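Local coordinates for protein putative adhesin (Bacteroides thetaiotaomicron, PDB 4QDG) that probably serves as a lipid-anchored outer-membrane pilus anchor or adhesin of the FimB/Mfa2 fimbrillin family and binds magnesium ions, at residues Arg18-Ala30 / Tyr264-Ser277. Numbering follows the deposited sequence.
Sequences RFIYDYNMEYANA and YASMDSQEFLDRES. With MG (magnesium ion), chain D.
An arginine-tyrosine stack joins the loop after strand 15-20 to helix 269-275: the guanidinium of Arg275 has Tyr27 on one face and Tyr23 on the other. Tyr27 stacks flat in a cation-pi contact, planes 19° apart, its CE2 3.3 Å from Arg275 CZ; tyrosine suits this place because its ring offers a face to the cation while its hydroxyl reaches water 6, which links it to Glu271 OE2. Tyr23, inclined at 46°, meets the opposite face through CD1 and also receives Arg275 CG over its own ring centre, a CH-pi contact. Arginine's flat cation can stack while its N-H groups bond at the rim. NH1 donates to Asn24 O at 2.8 Å, fairly straight and close to the guanidinium plane, and more weakly to Asp22 O. NE reaches the anti lone pair of Glu271 OE2 at 2.6 Å, a salt bridge one helical turn back which, with the NH1 bond, holds the rotation of the group and probably offsets its charge. Asn24 O also accepts from Tyr27 N, within a type I turn. Beside the arginine, unbranched selenomethionine Met25 bends at chi2 and chi3, passing Arg275 CB, SE to CB 3.7 Å, and setting CE over the Tyr264 ring, 3.4 Å from CZ. Just beyond Arg275, Glu276 O binds magnesium at 2.2 Å, as does Leu273 O, while Asn151 of strand 140-159 supplies OD1. Phe272 and Leu273 pack on helix 252-263, and Asp274, paired with Arg225, touches Met147 of strand 140-159, to which strand 15-20 runs parallel.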
loop_
_atom_site.group_PDB
_atom_site.type_symbol
_atom_site.label_atom_id
_atom_site.label_comp_id
_atom_site.label_asym_id
_atom_site.label_seq_id
_atom_site.Cartn_x
_atom_site.Cartn_y
_atom_site.Cartn_z
ATOM N N ARG A 18 17.745 12.200 -6.011
ATOM C CA ARG A 18 16.429 12.800 -5.769
ATOM C C ARG A 18 15.463 11.640 -5.537
ATOM O O ARG A 18 15.625 10.570 -6.145
ATOM C CB ARG A 18 15.986 13.694 -6.956
ATOM C CG ARG A 18 14.591 14.321 -6.787
ATOM C CD ARG A 18 14.225 15.277 -7.902
ATOM N NE ARG A 18 12.998 16.007 -7.582
ATOM C CZ ARG A 18 11.960 16.156 -8.404
ATOM N NH1 ARG A 18 11.988 15.625 -9.626
ATOM N NH2 ARG A 18 10.883 16.825 -8.011
ATOM N N PHE A 19 14.527 11.812 -4.606
ATOM C CA PHE A 19 13.534 10.788 -4.298
ATOM C C PHE A 19 12.138 11.336 -4.577
ATOM O O PHE A 19 11.773 12.386 -4.046
ATOM C CB PHE A 19 13.678 10.305 -2.855
ATOM C CG PHE A 19 15.040 9.745 -2.553
ATOM C CD1 PHE A 19 16.072 10.572 -2.118
ATOM C CD2 PHE A 19 15.304 8.387 -2.708
ATOM C CE1 PHE A 19 17.350 10.057 -1.872
ATOM C CE2 PHE A 19 16.583 7.879 -2.447
ATOM C CZ PHE A 19 17.597 8.722 -2.041
ATOM N N ILE A 20 11.397 10.692 -5.479
ATOM C CA ILE A 20 10.038 11.162 -5.810
ATOM C C ILE A 20 9.007 10.042 -5.612
ATOM O O ILE A 20 9.353 8.861 -5.672
ATOM C CB ILE A 20 9.931 11.786 -7.236
ATOM C CG1 ILE A 20 9.970 10.740 -8.355
ATOM C CG2 ILE A 20 10.998 12.875 -7.442
ATOM C CD1 ILE A 20 9.406 11.212 -9.703
ATOM N N TYR A 21 7.744 10.439 -5.341
ATOM C CA TYR A 21 6.587 9.543 -5.251
ATOM C C TYR A 21 5.459 10.196 -6.067
ATOM O O TYR A 21 4.655 10.959 -5.535
ATOM C CB TYR A 21 6.189 9.195 -3.793
ATOM C CG TYR A 21 4.787 8.623 -3.641
ATOM C CD1 TYR A 21 4.395 7.472 -4.332
ATOM C CD2 TYR A 21 3.829 9.272 -2.859
ATOM C CE1 TYR A 21 3.087 6.975 -4.233
ATOM C CE2 TYR A 21 2.530 8.773 -2.741
ATOM C CZ TYR A 21 2.168 7.618 -3.420
ATOM O OH TYR A 21 0.883 7.137 -3.279
ATOM N N ASP A 22 5.471 9.953 -7.380
ATOM C CA ASP A 22 4.453 10.453 -8.306
ATOM C C ASP A 22 3.574 9.270 -8.832
ATOM O O ASP A 22 2.651 9.510 -9.594
ATOM C CB ASP A 22 5.081 11.297 -9.458
ATOM C CG ASP A 22 5.820 10.568 -10.568
ATOM O OD1 ASP A 22 5.728 9.319 -10.633
ATOM O OD2 ASP A 22 6.439 11.248 -11.413
ATOM N N TYR A 23 3.850 8.005 -8.384
ATOM C CA TYR A 23 3.111 6.796 -8.783
ATOM C C TYR A 23 1.772 6.670 -8.026
ATOM O O TYR A 23 1.535 5.749 -7.238
ATOM C CB TYR A 23 3.957 5.537 -8.572
ATOM C CG TYR A 23 3.651 4.440 -9.567
ATOM C CD1 TYR A 23 3.728 4.674 -10.940
ATOM C CD2 TYR A 23 3.329 3.152 -9.141
ATOM C CE1 TYR A 23 3.491 3.653 -11.862
ATOM C CE2 TYR A 23 3.087 2.128 -10.058
ATOM C CZ TYR A 23 3.194 2.380 -11.415
ATOM O OH TYR A 23 2.977 1.386 -12.331
ATOM N N ASN A 24 0.918 7.641 -8.273
ATOM C CA ASN A 24 -0.389 7.775 -7.673
ATOM C C ASN A 24 -1.368 8.233 -8.775
ATOM O O ASN A 24 -0.951 8.450 -9.914
ATOM C CB ASN A 24 -0.319 8.744 -6.473
ATOM C CG ASN A 24 0.367 10.058 -6.763
ATOM O OD1 ASN A 24 0.011 10.769 -7.690
ATOM N ND2 ASN A 24 1.358 10.413 -5.966
HETATM N N MSE A 25 -2.664 8.318 -8.452
HETATM C CA MSE A 25 -3.728 8.649 -9.410
HETATM C C MSE A 25 -3.686 10.126 -9.831
HETATM O O MSE A 25 -4.294 10.489 -10.849
HETATM C CB MSE A 25 -5.117 8.270 -8.843
HETATM C CG MSE A 25 -5.283 6.774 -8.618
HETATM SE SE MSE A 25 -5.087 5.662 -10.265
HETATM C CE MSE A 25 -6.854 5.916 -11.016
ATOM N N GLU A 26 -2.933 10.963 -9.085
ATOM C CA GLU A 26 -2.765 12.391 -9.372
ATOM C C GLU A 26 -1.615 12.615 -10.321
ATOM O O GLU A 26 -1.489 13.711 -10.863
ATOM C CB GLU A 26 -2.529 13.192 -8.082
ATOM C CG GLU A 26 -3.722 13.208 -7.127
ATOM C CD GLU A 26 -4.109 11.880 -6.495
ATOM O OE1 GLU A 26 -3.242 11.252 -5.842
ATOM O OE2 GLU A 26 -5.279 11.463 -6.670
ATOM N N TYR A 27 -0.767 11.585 -10.521
ATOM C CA TYR A 27 0.432 11.635 -11.367
ATOM C C TYR A 27 1.327 12.837 -10.936
ATOM O O TYR A 27 1.925 13.533 -11.765
ATOM C CB TYR A 27 0.044 11.718 -12.865
ATOM C CG TYR A 27 -0.497 10.429 -13.444
ATOM C CD1 TYR A 27 -1.817 10.038 -13.217
ATOM C CD2 TYR A 27 0.291 9.624 -14.263
ATOM C CE1 TYR A 27 -2.330 8.869 -13.775
ATOM C CE2 TYR A 27 -0.212 8.450 -14.822
ATOM C CZ TYR A 27 -1.518 8.069 -14.562
ATOM O OH TYR A 27 -2.016 6.915 -15.117
ATOM N N ALA A 28 1.365 13.088 -9.621
ATOM C CA ALA A 28 2.086 14.211 -9.062
ATOM C C ALA A 28 2.850 13.821 -7.802
ATOM O O ALA A 28 2.342 13.070 -6.970
ATOM C CB ALA A 28 1.110 15.356 -8.765
ATOM N N ASN A 29 4.068 14.374 -7.654
ATOM C CA ASN A 29 4.971 14.097 -6.541
ATOM C C ASN A 29 4.376 14.492 -5.192
ATOM O O ASN A 29 3.964 15.630 -4.983
ATOM C CB ASN A 29 6.340 14.761 -6.743
ATOM C CG ASN A 29 7.383 14.335 -5.732
ATOM O OD1 ASN A 29 7.342 13.217 -5.182
ATOM N ND2 ASN A 29 8.335 15.232 -5.457
ATOM N N ALA A 30 4.333 13.516 -4.279
ATOM C CA ALA A 30 3.813 13.671 -2.934
ATOM C C ALA A 30 4.818 13.148 -1.921
ATOM O O ALA A 30 4.449 12.926 -0.753
ATOM C CB ALA A 30 2.493 12.921 -2.811
ATOM N N TYR A 264 -10.687 3.327 -16.451
ATOM C CA TYR A 264 -9.260 3.413 -16.796
ATOM C C TYR A 264 -8.865 2.176 -17.612
ATOM O O TYR A 264 -7.887 1.521 -17.289
ATOM C CB TYR A 264 -8.401 3.521 -15.488
ATOM C CG TYR A 264 -8.891 4.543 -14.471
ATOM C CD1 TYR A 264 -8.638 5.903 -14.639
ATOM C CD2 TYR A 264 -9.624 4.148 -13.349
ATOM C CE1 TYR A 264 -9.115 6.851 -13.722
ATOM C CE2 TYR A 264 -10.093 5.085 -12.414
ATOM C CZ TYR A 264 -9.835 6.435 -12.608
ATOM O OH TYR A 264 -10.280 7.356 -11.690
ATOM N N ALA A 265 -9.654 1.839 -18.641
ATOM C CA ALA A 265 -9.481 0.636 -19.457
ATOM C C ALA A 265 -8.074 0.479 -20.088
ATOM O O ALA A 265 -7.621 -0.665 -20.216
ATOM C CB ALA A 265 -10.543 0.570 -20.532
ATOM N N SER A 266 -7.366 1.594 -20.403
ATOM C CA SER A 266 -6.017 1.527 -21.011
ATOM C C SER A 266 -4.913 1.367 -19.983
ATOM O O SER A 266 -3.753 1.090 -20.343
ATOM C CB SER A 266 -5.722 2.780 -21.829
ATOM O OG SER A 266 -6.474 2.763 -23.028
HETATM N N MSE A 267 -5.257 1.572 -18.705
HETATM C CA MSE A 267 -4.282 1.451 -17.625
HETATM C C MSE A 267 -3.984 -0.031 -17.329
HETATM O O MSE A 267 -4.869 -0.898 -17.392
HETATM C CB MSE A 267 -4.772 2.183 -16.358
HETATM C CG MSE A 267 -3.662 2.414 -15.344
HETATM SE SE MSE A 267 -4.213 3.324 -13.715
HETATM C CE MSE A 267 -4.705 5.128 -14.494
ATOM N N ASP A 268 -2.714 -0.303 -17.017
ATOM C CA ASP A 268 -2.282 -1.633 -16.633
ATOM C C ASP A 268 -2.937 -1.990 -15.286
ATOM O O ASP A 268 -3.067 -1.114 -14.429
ATOM C CB ASP A 268 -0.749 -1.723 -16.571
ATOM C CG ASP A 268 -0.285 -3.070 -16.079
ATOM O OD1 ASP A 268 -0.612 -4.089 -16.742
ATOM O OD2 ASP A 268 0.279 -3.130 -14.966
ATOM N N SER A 269 -3.402 -3.244 -15.137
ATOM C CA SER A 269 -4.097 -3.710 -13.928
ATOM C C SER A 269 -3.246 -3.525 -12.656
ATOM O O SER A 269 -3.741 -2.960 -11.673
ATOM C CB SER A 269 -4.534 -5.159 -14.079
ATOM O OG SER A 269 -5.642 -5.191 -14.960
ATOM N N GLN A 270 -1.977 -3.936 -12.700
ATOM C CA GLN A 270 -1.046 -3.800 -11.565
ATOM C C GLN A 270 -0.766 -2.325 -11.243
ATOM O O GLN A 270 -0.742 -1.954 -10.069
ATOM C CB GLN A 270 0.276 -4.571 -11.797
ATOM C CG GLN A 270 1.068 -4.732 -10.486
ATOM C CD GLN A 270 0.218 -5.303 -9.354
ATOM O OE1 GLN A 270 -0.334 -6.401 -9.454
ATOM N NE2 GLN A 270 0.036 -4.539 -8.287
ATOM N N GLU A 271 -0.600 -1.491 -12.279
ATOM C CA GLU A 271 -0.376 -0.034 -12.144
ATOM C C GLU A 271 -1.526 0.627 -11.398
ATOM O O GLU A 271 -1.289 1.479 -10.544
ATOM C CB GLU A 271 -0.190 0.626 -13.516
ATOM C CG GLU A 271 -0.024 2.141 -13.445
ATOM C CD GLU A 271 0.380 2.837 -14.730
ATOM O OE1 GLU A 271 0.444 2.167 -15.783
ATOM O OE2 GLU A 271 0.631 4.061 -14.687
ATOM N N PHE A 272 -2.762 0.258 -11.748
ATOM C CA PHE A 272 -3.999 0.721 -11.108
ATOM C C PHE A 272 -3.993 0.287 -9.629
ATOM O O PHE A 272 -4.259 1.114 -8.737
ATOM C CB PHE A 272 -5.227 0.138 -11.867
ATOM C CG PHE A 272 -6.563 0.382 -11.217
ATOM C CD1 PHE A 272 -7.158 1.639 -11.264
ATOM C CD2 PHE A 272 -7.216 -0.639 -10.525
ATOM C CE1 PHE A 272 -8.392 1.874 -10.639
ATOM C CE2 PHE A 272 -8.443 -0.406 -9.908
ATOM C CZ PHE A 272 -9.028 0.846 -9.983
ATOM N N LEU A 273 -3.657 -0.993 -9.367
ATOM C CA LEU A 273 -3.616 -1.501 -7.986
ATOM C C LEU A 273 -2.503 -0.852 -7.163
ATOM O O LEU A 273 -2.646 -0.759 -5.937
ATOM C CB LEU A 273 -3.471 -3.013 -7.938
ATOM C CG LEU A 273 -4.607 -3.827 -8.561
ATOM C CD1 LEU A 273 -4.163 -5.272 -8.761
ATOM C CD2 LEU A 273 -5.898 -3.736 -7.704
ATOM N N ASP A 274 -1.401 -0.391 -7.835
ATOM C CA ASP A 274 -0.313 0.296 -7.134
ATOM C C ASP A 274 -0.560 1.789 -7.027
ATOM O O ASP A 274 -0.330 2.331 -5.956
ATOM C CB ASP A 274 1.055 0.056 -7.781
ATOM C CG ASP A 274 1.495 -1.379 -7.875
ATOM O OD1 ASP A 274 1.261 -2.127 -6.915
ATOM O OD2 ASP A 274 2.141 -1.739 -8.901
ATOM N N ARG A 275 -1.036 2.456 -8.095
ATOM C CA ARG A 275 -1.267 3.919 -8.062
ATOM C C ARG A 275 -2.366 4.330 -7.066
ATOM O O ARG A 275 -2.264 5.377 -6.456
ATOM C CB ARG A 275 -1.632 4.477 -9.443
ATOM C CG ARG A 275 -0.462 4.617 -10.379
ATOM C CD ARG A 275 -0.891 5.411 -11.599
ATOM N NE ARG A 275 0.197 5.523 -12.562
ATOM C CZ ARG A 275 1.122 6.485 -12.561
ATOM N NH1 ARG A 275 1.073 7.466 -11.661
ATOM N NH2 ARG A 275 2.085 6.487 -13.472
ATOM N N GLU A 276 -3.413 3.533 -6.951
ATOM C CA GLU A 276 -4.486 3.834 -6.031
ATOM C C GLU A 276 -4.223 3.156 -4.694
ATOM O O GLU A 276 -3.978 1.956 -4.652
ATOM C CB GLU A 276 -5.864 3.427 -6.594
ATOM C CG GLU A 276 -7.017 3.862 -5.690
ATOM C CD GLU A 276 -7.074 5.355 -5.446
ATOM O OE1 GLU A 276 -7.701 6.065 -6.268
ATOM O OE2 GLU A 276 -6.474 5.820 -4.447
ATOM N N SER A 277 -4.244 3.928 -3.607
ATOM C CA SER A 277 -3.996 3.386 -2.264
ATOM C C SER A 277 -5.179 3.643 -1.292
ATOM O O SER A 277 -5.178 3.137 -0.169
ATOM C CB SER A 277 -2.710 3.983 -1.696
ATOM O OG SER A 277 -2.850 5.388 -1.529
HETATM MG MG MG D . -2.433 0.464 -4.088
HETATM O O HOH W 1 -0.401 5.178 -4.292
HETATM O O HOH W 2 3.636 8.975 -12.619
HETATM O O HOH W 3 2.136 3.495 -5.781
HETATM O O HOH W 4 3.155 -1.065 -11.188
HETATM O O HOH W 5 -3.702 8.328 -5.728
HETATM O O HOH W 6 -0.586 5.465 -16.784
HETATM O O HOH W 7 -0.745 1.202 -2.967
#